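Local coordinates for protein soluble lytic murein transglycosylase (Escherichia coli, PDB 1QSA) that cleaves the glycosidic bonds between N-acetylmuramic acid and N-acetylglucosamine in peptidoglycan, forming a 1,6-anhydro bond in the muramic acid product, at residues G31-Y35 with P36-Y40; E270-K273 with W274-D277; G439-W442 with D443-E446. All coordinates share one frame; numbering follows the deposited sequence.

Contact 1: G31-Y35 with P36-Y40; sequences GLKDY and PLYPY
The ring of Y38 lies against K33, which passes over one of its faces. The CA of K33 sits 3.8 Å from the centroid of the Y38 ring, 18° off the ring normal, a CH-pi contact made by the backbone carbon. Further out, K33 CG approaches Y38 CZ at 3.7 Å, and the lysine chain, extended beyond CG, runs beside the tyrosine in the same direction. Y38 reaches this place because its CG stands anti to the backbone N (chi1 -177°), which turns the ring back over the preceding turn. Its inner end rests on the same turn, with Y38 CB 3.3 Å from L32 O and Y38 CD1 4.1 Å from L32 CB.

Two consecutive type I beta turns, L32 to Y35 and Y35 to Y38, carry the chain from helix 22-28 into helix 38-48, whose N-cap position is L37. The second is closed by the hydrogen bond from Y38 N to Y35 O, 3.0 Å long with an N-H...O angle of 165°.

Y35 has the same first torsion, but its ring goes to the other residues of the junction. One ortho carbon, Y35 CD1, presses on P36 CD at 3.3 Å, the proline ring crossing the tyrosine side chain at about a right angle. On the other side of the ring's long axis, Y35 CE2 meets L37 CB at 3.6 Å, and these two side chains run alongside each other. The hydroxyl of Y35 is fixed by hydrogen bonds with E390 OE1 and W394 NE1, while its ring meets that of Y10, placing this buried tyrosine between helix 3-18 and the region of helix 383-393.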
ATOM      1  N   GLY A  31       9.960  39.379  12.371  1.00 14.79           N
ATOM      2  CA  GLY A  31       9.318  39.236  13.662  1.00 14.96           C
ATOM      3  C   GLY A  31       8.897  37.816  14.001  1.00 13.83           C
ATOM      4  O   GLY A  31       8.481  37.552  15.127  1.00 15.36           O
ATOM      5  N   LEU A  32       8.972  36.906  13.029  1.00 12.97           N
ATOM      6  CA  LEU A  32       8.575  35.518  13.265  1.00 12.05           C
ATOM      7  C   LEU A  32       9.743  34.536  13.449  1.00 12.23           C
ATOM      8  O   LEU A  32       9.528  33.333  13.552  1.00 11.75           O
ATOM      9  CB  LEU A  32       7.633  35.047  12.146  1.00 12.38           C
ATOM     10  CG  LEU A  32       6.162  35.496  12.264  1.00 10.28           C
ATOM     11  CD1 LEU A  32       5.419  35.376  10.935  1.00 12.36           C
ATOM     12  CD2 LEU A  32       5.462  34.661  13.338  1.00 12.81           C
ATOM     13  N   LYS A  33      10.967  35.049  13.569  1.00 13.42           N
ATOM     14  CA  LYS A  33      12.134  34.168  13.720  1.00 13.89           C
ATOM     15  C   LYS A  33      12.070  33.199  14.890  1.00 13.77           C
ATOM     16  O   LYS A  33      12.629  32.105  14.808  1.00 15.39           O
ATOM     17  CB  LYS A  33      13.440  34.971  13.803  1.00 17.39           C
ATOM     18  CG  LYS A  33      13.834  35.624  12.496  1.00 23.25           C
ATOM     19  CD  LYS A  33      15.043  36.544  12.678  1.00 28.44           C
ATOM     20  CE  LYS A  33      15.341  37.309  11.399  1.00 32.54           C
ATOM     21  NZ  LYS A  33      16.323  38.413  11.621  1.00 34.40           N
ATOM     22  N   ASP A  34      11.407  33.590  15.975  1.00 12.75           N
ATOM     23  CA  ASP A  34      11.316  32.713  17.143  1.00 15.43           C
ATOM     24  C   ASP A  34      10.163  31.709  17.113  1.00 14.04           C
ATOM     25  O   ASP A  34      10.060  30.868  18.003  1.00 14.44           O
ATOM     26  CB  ASP A  34      11.240  33.523  18.437  1.00 19.04           C
ATOM     27  CG  ASP A  34      12.546  34.233  18.768  1.00 23.54           C
ATOM     28  OD1 ASP A  34      13.609  33.898  18.194  1.00 27.19           O
ATOM     29  OD2 ASP A  34      12.504  35.134  19.622  1.00 28.51           O
ATOM     30  N   TYR A  35       9.290  31.806  16.113  1.00 11.29           N
ATOM     31  CA  TYR A  35       8.163  30.875  15.998  1.00 10.42           C
ATOM     32  C   TYR A  35       8.687  29.530  15.454  1.00 10.98           C
ATOM     33  O   TYR A  35       9.494  29.523  14.520  1.00 11.18           O
ATOM     34  CB  TYR A  35       7.114  31.456  15.054  1.00 11.79           C
ATOM     35  CG  TYR A  35       5.863  30.611  14.954  1.00  9.97           C
ATOM     36  CD1 TYR A  35       5.090  30.333  16.093  1.00  8.64           C
ATOM     37  CD2 TYR A  35       5.452  30.077  13.731  1.00  9.10           C
ATOM     38  CE1 TYR A  35       3.942  29.542  16.013  1.00  9.28           C
ATOM     39  CE2 TYR A  35       4.309  29.287  13.634  1.00  9.08           C
ATOM     40  CZ  TYR A  35       3.557  29.015  14.771  1.00 10.12           C
ATOM     41  OH  TYR A  35       2.459  28.211  14.647  1.00 11.32           O
ATOM     42  N   PRO A  36       8.253  28.383  16.031  1.00 10.03           N
ATOM     43  CA  PRO A  36       8.738  27.078  15.551  1.00 10.35           C
ATOM     44  C   PRO A  36       8.666  26.837  14.056  1.00  9.45           C
ATOM     45  O   PRO A  36       9.552  26.174  13.510  1.00  9.95           O
ATOM     46  CB  PRO A  36       7.889  26.069  16.328  1.00 11.04           C
ATOM     47  CG  PRO A  36       7.679  26.782  17.663  1.00 10.05           C
ATOM     48  CD  PRO A  36       7.420  28.229  17.242  1.00 10.03           C
ATOM     49  N   LEU A  37       7.635  27.366  13.401  1.00  9.76           N
ATOM     50  CA  LEU A  37       7.508  27.151  11.961  1.00  9.28           C
ATOM     51  C   LEU A  37       8.233  28.164  11.058  1.00 10.45           C
ATOM     52  O   LEU A  37       8.096  28.109   9.832  1.00 10.20           O
ATOM     53  CB  LEU A  37       6.041  26.982  11.550  1.00  9.77           C
ATOM     54  CG  LEU A  37       5.261  25.891  12.310  1.00  8.11           C
ATOM     55  CD1 LEU A  37       3.879  25.724  11.689  1.00  9.31           C
ATOM     56  CD2 LEU A  37       5.991  24.552  12.291  1.00 10.31           C
ATOM     57  N   TYR A  38       9.059  29.032  11.638  1.00 10.42           N
ATOM     58  CA  TYR A  38       9.813  29.999  10.830  1.00 10.39           C
ATOM     59  C   TYR A  38      10.619  29.304   9.707  1.00 10.45           C
ATOM     60  O   TYR A  38      10.648  29.799   8.587  1.00 11.70           O
ATOM     61  CB  TYR A  38      10.720  30.858  11.716  1.00 10.78           C
ATOM     62  CG  TYR A  38      11.464  31.909  10.940  1.00 12.98           C
ATOM     63  CD1 TYR A  38      10.815  33.056  10.470  1.00 13.61           C
ATOM     64  CD2 TYR A  38      12.807  31.737  10.640  1.00 14.86           C
ATOM     65  CE1 TYR A  38      11.503  34.012   9.707  1.00 13.97           C
ATOM     66  CE2 TYR A  38      13.505  32.676   9.883  1.00 15.63           C
ATOM     67  CZ  TYR A  38      12.850  33.803   9.420  1.00 17.10           C
ATOM     68  OH  TYR A  38      13.561  34.700   8.654  1.00 20.57           O
ATOM     69  N   PRO A  39      11.236  28.126   9.970  1.00 10.52           N
ATOM     70  CA  PRO A  39      11.995  27.465   8.889  1.00 10.68           C
ATOM     71  C   PRO A  39      11.128  27.169   7.657  1.00  9.97           C
ATOM     72  O   PRO A  39      11.638  27.143   6.534  1.00 10.55           O
ATOM     73  CB  PRO A  39      12.495  26.178   9.553  1.00 11.82           C
ATOM     74  CG  PRO A  39      12.697  26.595  10.977  1.00 12.07           C
ATOM     75  CD  PRO A  39      11.447  27.426  11.252  1.00 10.87           C
ATOM     76  N   TYR A  40       9.833  26.915   7.857  1.00  8.43           N
ATOM     77  CA  TYR A  40       8.928  26.680   6.725  1.00  9.15           C
ATOM     78  C   TYR A  40       8.753  27.958   5.898  1.00  8.63           C
ATOM     79  O   TYR A  40       8.605  27.897   4.674  1.00 10.24           O
ATOM     80  CB  TYR A  40       7.582  26.129   7.188  1.00 10.22           C
ATOM     81  CG  TYR A  40       7.634  24.675   7.583  1.00  9.86           C
ATOM     82  CD1 TYR A  40       7.425  23.666   6.635  1.00 11.88           C
ATOM     83  CD2 TYR A  40       7.881  24.296   8.905  1.00 10.34           C
ATOM     84  CE1 TYR A  40       7.462  22.322   6.992  1.00  9.61           C
ATOM     85  CE2 TYR A  40       7.914  22.936   9.275  1.00 10.61           C
ATOM     86  CZ  TYR A  40       7.707  21.962   8.305  1.00 12.09           C
ATOM     87  OH  TYR A  40       7.763  20.630   8.634  1.00 10.54           O
TER

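Contact 2: E270-K273 with W274-D277; sequences EQAK and WRDD
Residues 270-277 form about two turns of helix 269-280 in the alpha-superhelix, where R275 folds back over A272 of the preceding turn. The methyl of A272 lies under one face of the guanidinium, with A272 CB 3.6 Å from R275 NH2, and A272 CA lies 3.8 Å above the guanidinium plane, near the middle of the group. The arginine gets there by a bend: CG is anti to the backbone N, and chi3 of 65° then folds the chain back so that its flat end lies along the helix surface.

At its edge the guanidinium holds the next residue, D276. R275 NE donates to D276 OD1 at 3.0 Å and R275 NH2 to the same oxygen at 3.2 Å, a side-on salt bridge in which both nitrogens use one carboxylate atom. The oxygen lies in the guanidinium plane, yet both donors reach it from the same face of the carboxylate, well out of that group's plane. A weak third bond runs from R275 NH2 to D276 OD2. With R291 NE of helix 285-298 also bridging to D276 OD1, the carboxylate would be expected to stay ionised, and R275 NH1 is occupied by L262 O.

The backbone beneath is regular. Four successive bonds cross from 270-273 to 274-277, the shortest from R275 N to Q271 O at 2.8 Å and the longest from D277 N to K273 O at 3.1 Å. W274 goes to another side of the helix, where R234 makes a cation-pi contact with its indole and helix 248-260 packs against it. The ladder of i+4 to i backbone bonds is that of an alpha-helix, and A272 and R275, three residues apart, fall on the same side of it; the R275-D276 pair faces helix 285-298.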
ATOM      1  N   GLU A 270     -13.786 -30.724 -17.660  1.00 30.35           N
ATOM      2  CA  GLU A 270     -12.500 -31.037 -18.276  1.00 30.84           C
ATOM      3  C   GLU A 270     -11.437 -30.053 -17.758  1.00 28.38           C
ATOM      4  O   GLU A 270     -10.329 -30.457 -17.395  1.00 29.33           O
ATOM      5  CB  GLU A 270     -12.613 -30.945 -19.805  1.00 34.08           C
ATOM      6  CG  GLU A 270     -11.289 -31.099 -20.549  1.00 39.01           C
ATOM      7  CD  GLU A 270     -11.436 -31.034 -22.071  1.00 43.24           C
ATOM      8  OE1 GLU A 270     -12.176 -30.156 -22.579  1.00 43.36           O
ATOM      9  OE2 GLU A 270     -10.796 -31.859 -22.762  1.00 45.52           O
ATOM     10  N   GLN A 271     -11.795 -28.772 -17.705  1.00 26.59           N
ATOM     11  CA  GLN A 271     -10.882 -27.736 -17.224  1.00 25.32           C
ATOM     12  C   GLN A 271     -10.567 -27.896 -15.737  1.00 24.45           C
ATOM     13  O   GLN A 271      -9.415 -27.740 -15.330  1.00 23.65           O
ATOM     14  CB  GLN A 271     -11.454 -26.343 -17.482  1.00 24.53           C
ATOM     15  CG  GLN A 271     -11.504 -25.920 -18.940  1.00 25.36           C
ATOM     16  CD  GLN A 271     -12.155 -24.555 -19.121  1.00 25.34           C
ATOM     17  OE1 GLN A 271     -13.173 -24.245 -18.494  1.00 25.91           O
ATOM     18  NE2 GLN A 271     -11.557 -23.721 -19.962  1.00 25.22           N
ATOM     19  N   ALA A 272     -11.581 -28.212 -14.930  1.00 23.57           N
ATOM     20  CA  ALA A 272     -11.378 -28.406 -13.492  1.00 22.52           C
ATOM     21  C   ALA A 272     -10.451 -29.590 -13.205  1.00 22.28           C
ATOM     22  O   ALA A 272      -9.624 -29.537 -12.290  1.00 20.52           O
ATOM     23  CB  ALA A 272     -12.713 -28.588 -12.774  1.00 22.09           C
ATOM     24  N   LYS A 273     -10.593 -30.664 -13.981  1.00 22.33           N
ATOM     25  CA  LYS A 273      -9.751 -31.846 -13.820  1.00 23.02           C
ATOM     26  C   LYS A 273      -8.303 -31.511 -14.203  1.00 22.11           C
ATOM     27  O   LYS A 273      -7.353 -31.889 -13.506  1.00 22.43           O
ATOM     28  CB  LYS A 273     -10.283 -32.991 -14.691  1.00 25.54           C
ATOM     29  CG  LYS A 273      -9.461 -34.259 -14.648  1.00 29.31           C
ATOM     30  CD  LYS A 273     -10.128 -35.340 -15.491  1.00 34.18           C
ATOM     31  CE  LYS A 273      -9.305 -36.610 -15.529  1.00 35.48           C
ATOM     32  NZ  LYS A 273      -9.974 -37.658 -16.361  1.00 39.25           N
ATOM     33  N   TRP A 274      -8.146 -30.792 -15.310  1.00 21.56           N
ATOM     34  CA  TRP A 274      -6.822 -30.395 -15.779  1.00 20.61           C
ATOM     35  C   TRP A 274      -6.183 -29.474 -14.739  1.00 18.92           C
ATOM     36  O   TRP A 274      -5.020 -29.637 -14.391  1.00 19.37           O
ATOM     37  CB  TRP A 274      -6.942 -29.662 -17.118  1.00 20.75           C
ATOM     38  CG  TRP A 274      -5.618 -29.357 -17.750  1.00 22.99           C
ATOM     39  CD1 TRP A 274      -4.944 -30.131 -18.648  1.00 22.96           C
ATOM     40  CD2 TRP A 274      -4.788 -28.212 -17.498  1.00 22.96           C
ATOM     41  NE1 TRP A 274      -3.737 -29.550 -18.964  1.00 23.11           N
ATOM     42  CE2 TRP A 274      -3.615 -28.371 -18.276  1.00 24.38           C
ATOM     43  CE3 TRP A 274      -4.913 -27.072 -16.690  1.00 23.65           C
ATOM     44  CZ2 TRP A 274      -2.570 -27.431 -18.267  1.00 22.76           C
ATOM     45  CZ3 TRP A 274      -3.870 -26.133 -16.679  1.00 23.47           C
ATOM     46  CH2 TRP A 274      -2.718 -26.325 -17.465  1.00 22.33           C
ATOM     47  N   ARG A 275      -6.961 -28.516 -14.247  1.00 20.48           N
ATOM     48  CA  ARG A 275      -6.491 -27.555 -13.244  1.00 19.91           C
ATOM     49  C   ARG A 275      -6.008 -28.261 -11.986  1.00 20.51           C
ATOM     50  O   ARG A 275      -4.923 -27.977 -11.487  1.00 18.77           O
ATOM     51  CB  ARG A 275      -7.607 -26.574 -12.874  1.00 19.21           C
ATOM     52  CG  ARG A 275      -7.269 -25.619 -11.728  1.00 18.59           C
ATOM     53  CD  ARG A 275      -8.531 -25.044 -11.091  1.00 19.83           C
ATOM     54  NE  ARG A 275      -9.296 -26.107 -10.443  1.00 19.80           N
ATOM     55  CZ  ARG A 275     -10.627 -26.192 -10.407  1.00 21.09           C
ATOM     56  NH1 ARG A 275     -11.397 -25.258 -10.951  1.00 20.36           N
ATOM     57  NH2 ARG A 275     -11.189 -27.223  -9.797  1.00 20.62           N
ATOM     58  N   ASP A 276      -6.803 -29.199 -11.474  1.00 19.63           N
ATOM     59  CA  ASP A 276      -6.407 -29.900 -10.259  1.00 20.85           C
ATOM     60  C   ASP A 276      -5.190 -30.788 -10.423  1.00 21.98           C
ATOM     61  O   ASP A 276      -4.416 -30.970  -9.470  1.00 21.44           O
ATOM     62  CB  ASP A 276      -7.595 -30.643  -9.636  1.00 20.51           C
ATOM     63  CG  ASP A 276      -8.626 -29.687  -9.046  1.00 22.34           C
ATOM     64  OD1 ASP A 276      -8.344 -28.472  -8.943  1.00 21.49           O
ATOM     65  OD2 ASP A 276      -9.727 -30.137  -8.685  1.00 21.63           O
ATOM     66  N   ASP A 277      -5.010 -31.338 -11.621  1.00 22.74           N
ATOM     67  CA  ASP A 277      -3.840 -32.164 -11.893  1.00 23.68           C
ATOM     68  C   ASP A 277      -2.628 -31.223 -11.900  1.00 22.90           C
ATOM     69  O   ASP A 277      -1.590 -31.537 -11.323  1.00 23.40           O
ATOM     70  CB  ASP A 277      -3.970 -32.876 -13.246  1.00 26.60           C
ATOM     71  CG  ASP A 277      -2.674 -33.568 -13.675  1.00 30.24           C
ATOM     72  OD1 ASP A 277      -2.412 -34.705 -13.215  1.00 32.36           O
ATOM     73  OD2 ASP A 277      -1.910 -32.968 -14.468  1.00 33.51           O
TER

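Contact 3: G439-W442 with D443-E446; sequences GKLW and DHLE
In L441 and H444 alike, CG stands anti to the carbonyl carbon and beside the backbone N (chi1 -52° and -79°), and this brings the base of the leucine against the imidazole. L441 CB is the touching atom, 3.7 Å from H444 ND1 and 3.9 Å from H444 CG, and it meets the ring obliquely. Farther along, L441 CD2 comes within 4.2 Å of H444 CE1, and the two side chains cross at a slant. Both rest on A417 of helix 413-425.

The backbone under this pair is a type I beta turn from L441 to H444. H444 N donates to L441 O at 3.1 Å with an N-H...O angle of 158°; H444 CB is 3.5 Å from the same oxygen. The turn follows directly on the Schellman motif at K440, which ends helix 429-438, and leads to H444 as N-cap of helix 445-448. L441 and H444 are also each the centre of an inverse gamma turn, closed by weak bonds from W442 N to K440 O and from L445 N to D443 O.

At the corner of the turn W442 and D443 point elsewhere. The indole of W442 folds back over the chain, and K440 CA lies 3.6 Å above the indole plane of W442, off the middle of the ring system; a bound sulfate, probably from the crystallisation liquor, lies about 3 Å from this side chain. D443 OD1 forms a salt bridge with R349 NH1, tying the corner to a preceding loop. W442 O has L445 CD2 at 3.5 Å and accepts a hydrogen bond from R448 NH1, while L445 continues to Y597 and F601 of helix 582-601.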
ATOM      1  N   GLY A 439       7.433   1.648  15.854  1.00 17.01           N
ATOM      2  CA  GLY A 439       8.058   0.824  16.872  1.00 17.26           C
ATOM      3  C   GLY A 439       7.583  -0.614  16.905  1.00 17.97           C
ATOM      4  O   GLY A 439       8.023  -1.381  17.768  1.00 18.13           O
ATOM      5  N   LYS A 440       6.676  -0.967  15.988  1.00 16.53           N
ATOM      6  CA  LYS A 440       6.097  -2.315  15.914  1.00 16.02           C
ATOM      7  C   LYS A 440       5.528  -2.707  17.275  1.00 15.56           C
ATOM      8  O   LYS A 440       5.683  -3.841  17.725  1.00 16.28           O
ATOM      9  CB  LYS A 440       7.140  -3.340  15.440  1.00 18.19           C
ATOM     10  CG  LYS A 440       7.656  -3.086  14.041  1.00 21.47           C
ATOM     11  CD  LYS A 440       8.704  -4.118  13.645  1.00 26.57           C
ATOM     12  CE  LYS A 440       9.218  -3.868  12.232  1.00 30.38           C
ATOM     13  NZ  LYS A 440       8.126  -3.988  11.217  1.00 34.00           N
ATOM     14  N   LEU A 441       4.855  -1.747  17.910  1.00 13.19           N
ATOM     15  CA  LEU A 441       4.246  -1.904  19.235  1.00 14.43           C
ATOM     16  C   LEU A 441       2.854  -2.487  19.036  1.00 14.95           C
ATOM     17  O   LEU A 441       1.848  -1.893  19.435  1.00 14.04           O
ATOM     18  CB  LEU A 441       4.148  -0.518  19.905  1.00 13.00           C
ATOM     19  CG  LEU A 441       5.452   0.300  19.955  1.00 15.10           C
ATOM     20  CD1 LEU A 441       5.159   1.726  20.458  1.00 15.68           C
ATOM     21  CD2 LEU A 441       6.450  -0.393  20.858  1.00 17.86           C
ATOM     22  N   TRP A 442       2.811  -3.693  18.476  1.00 14.82           N
ATOM     23  CA  TRP A 442       1.548  -4.329  18.131  1.00 15.61           C
ATOM     24  C   TRP A 442       0.602  -4.637  19.272  1.00 14.20           C
ATOM     25  O   TRP A 442      -0.606  -4.755  19.057  1.00 14.72           O
ATOM     26  CB  TRP A 442       1.807  -5.580  17.287  1.00 15.77           C
ATOM     27  CG  TRP A 442       2.731  -5.372  16.093  1.00 17.73           C
ATOM     28  CD1 TRP A 442       3.763  -6.187  15.709  1.00 17.16           C
ATOM     29  CD2 TRP A 442       2.693  -4.301  15.135  1.00 16.55           C
ATOM     30  NE1 TRP A 442       4.369  -5.689  14.577  1.00 20.53           N
ATOM     31  CE2 TRP A 442       3.731  -4.535  14.203  1.00 17.52           C
ATOM     32  CE3 TRP A 442       1.884  -3.166  14.973  1.00 16.31           C
ATOM     33  CZ2 TRP A 442       3.980  -3.677  13.128  1.00 19.22           C
ATOM     34  CZ3 TRP A 442       2.133  -2.311  13.902  1.00 17.10           C
ATOM     35  CH2 TRP A 442       3.173  -2.572  12.995  1.00 17.79           C
ATOM     36  N   ASP A 443       1.140  -4.798  20.480  1.00 15.18           N
ATOM     37  CA  ASP A 443       0.306  -5.088  21.634  1.00 14.39           C
ATOM     38  C   ASP A 443      -0.070  -3.852  22.455  1.00 14.87           C
ATOM     39  O   ASP A 443      -0.774  -3.976  23.459  1.00 14.40           O
ATOM     40  CB  ASP A 443       0.946  -6.166  22.521  1.00 16.60           C
ATOM     41  CG  ASP A 443       1.040  -7.514  21.825  1.00 19.46           C
ATOM     42  OD1 ASP A 443       0.027  -7.973  21.256  1.00 18.29           O
ATOM     43  OD2 ASP A 443       2.134  -8.119  21.838  1.00 21.31           O
ATOM     44  N   HIS A 444       0.394  -2.666  22.041  1.00 14.40           N
ATOM     45  CA  HIS A 444       0.019  -1.416  22.726  1.00 13.38           C
ATOM     46  C   HIS A 444      -1.318  -0.980  22.109  1.00 14.18           C
ATOM     47  O   HIS A 444      -1.428   0.062  21.450  1.00 12.52           O
ATOM     48  CB  HIS A 444       1.078  -0.332  22.505  1.00 15.53           C
ATOM     49  CG  HIS A 444       2.284  -0.482  23.373  1.00 17.83           C
ATOM     50  ND1 HIS A 444       3.145  -1.558  23.278  1.00 17.89           N
ATOM     51  CD2 HIS A 444       2.776   0.305  24.358  1.00 17.65           C
ATOM     52  CE1 HIS A 444       4.115  -1.422  24.167  1.00 17.81           C
ATOM     53  NE2 HIS A 444       3.912  -0.303  24.835  1.00 17.39           N
ATOM     54  N   LEU A 445      -2.347  -1.782  22.353  1.00 12.39           N
ATOM     55  CA  LEU A 445      -3.653  -1.545  21.751  1.00 12.27           C
ATOM     56  C   LEU A 445      -4.322  -0.196  21.954  1.00 12.45           C
ATOM     57  O   LEU A 445      -4.978   0.305  21.036  1.00 11.56           O
ATOM     58  CB  LEU A 445      -4.627  -2.685  22.094  1.00 13.19           C
ATOM     59  CG  LEU A 445      -4.190  -4.093  21.675  1.00 13.25           C
ATOM     60  CD1 LEU A 445      -5.307  -5.098  22.004  1.00 15.15           C
ATOM     61  CD2 LEU A 445      -3.842  -4.137  20.192  1.00 13.90           C
ATOM     62  N   GLU A 446      -4.166   0.404  23.133  1.00 11.48           N
ATOM     63  CA  GLU A 446      -4.822   1.684  23.393  1.00 12.24           C
ATOM     64  C   GLU A 446      -4.330   2.779  22.446  1.00 11.36           C
ATOM     65  O   GLU A 446      -5.125   3.573  21.950  1.00 13.11           O
ATOM     66  CB  GLU A 446      -4.646   2.124  24.858  1.00 13.29           C
ATOM     67  CG  GLU A 446      -5.637   3.215  25.213  1.00 15.41           C
ATOM     68  CD  GLU A 446      -5.656   3.603  26.672  1.00 16.32           C
ATOM     69  OE1 GLU A 446      -4.659   3.361  27.380  1.00 17.10           O
ATOM     70  OE2 GLU A 446      -6.690   4.163  27.098  1.00 19.62           O
TER

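In the fold
The three contacts follow one another along the chain and do not touch. Contacts 1 and 2 lie on opposite sides of the chain's centre, their own centres 69 Å apart, which reflects the span of the helical superstructure. Contact 3 is nearer the middle, its centre 35 Å from that of contact 1 and 45 Å from that of contact 2. Contacts 1 and 3 are both junctions entering a helix through turns, whereas contact 2 lies within one. Contact 1 joins the N-terminal helices to helix 383-393, and contact 3 reaches helix 582-601. All three lie away from the predicted active-site residue E478.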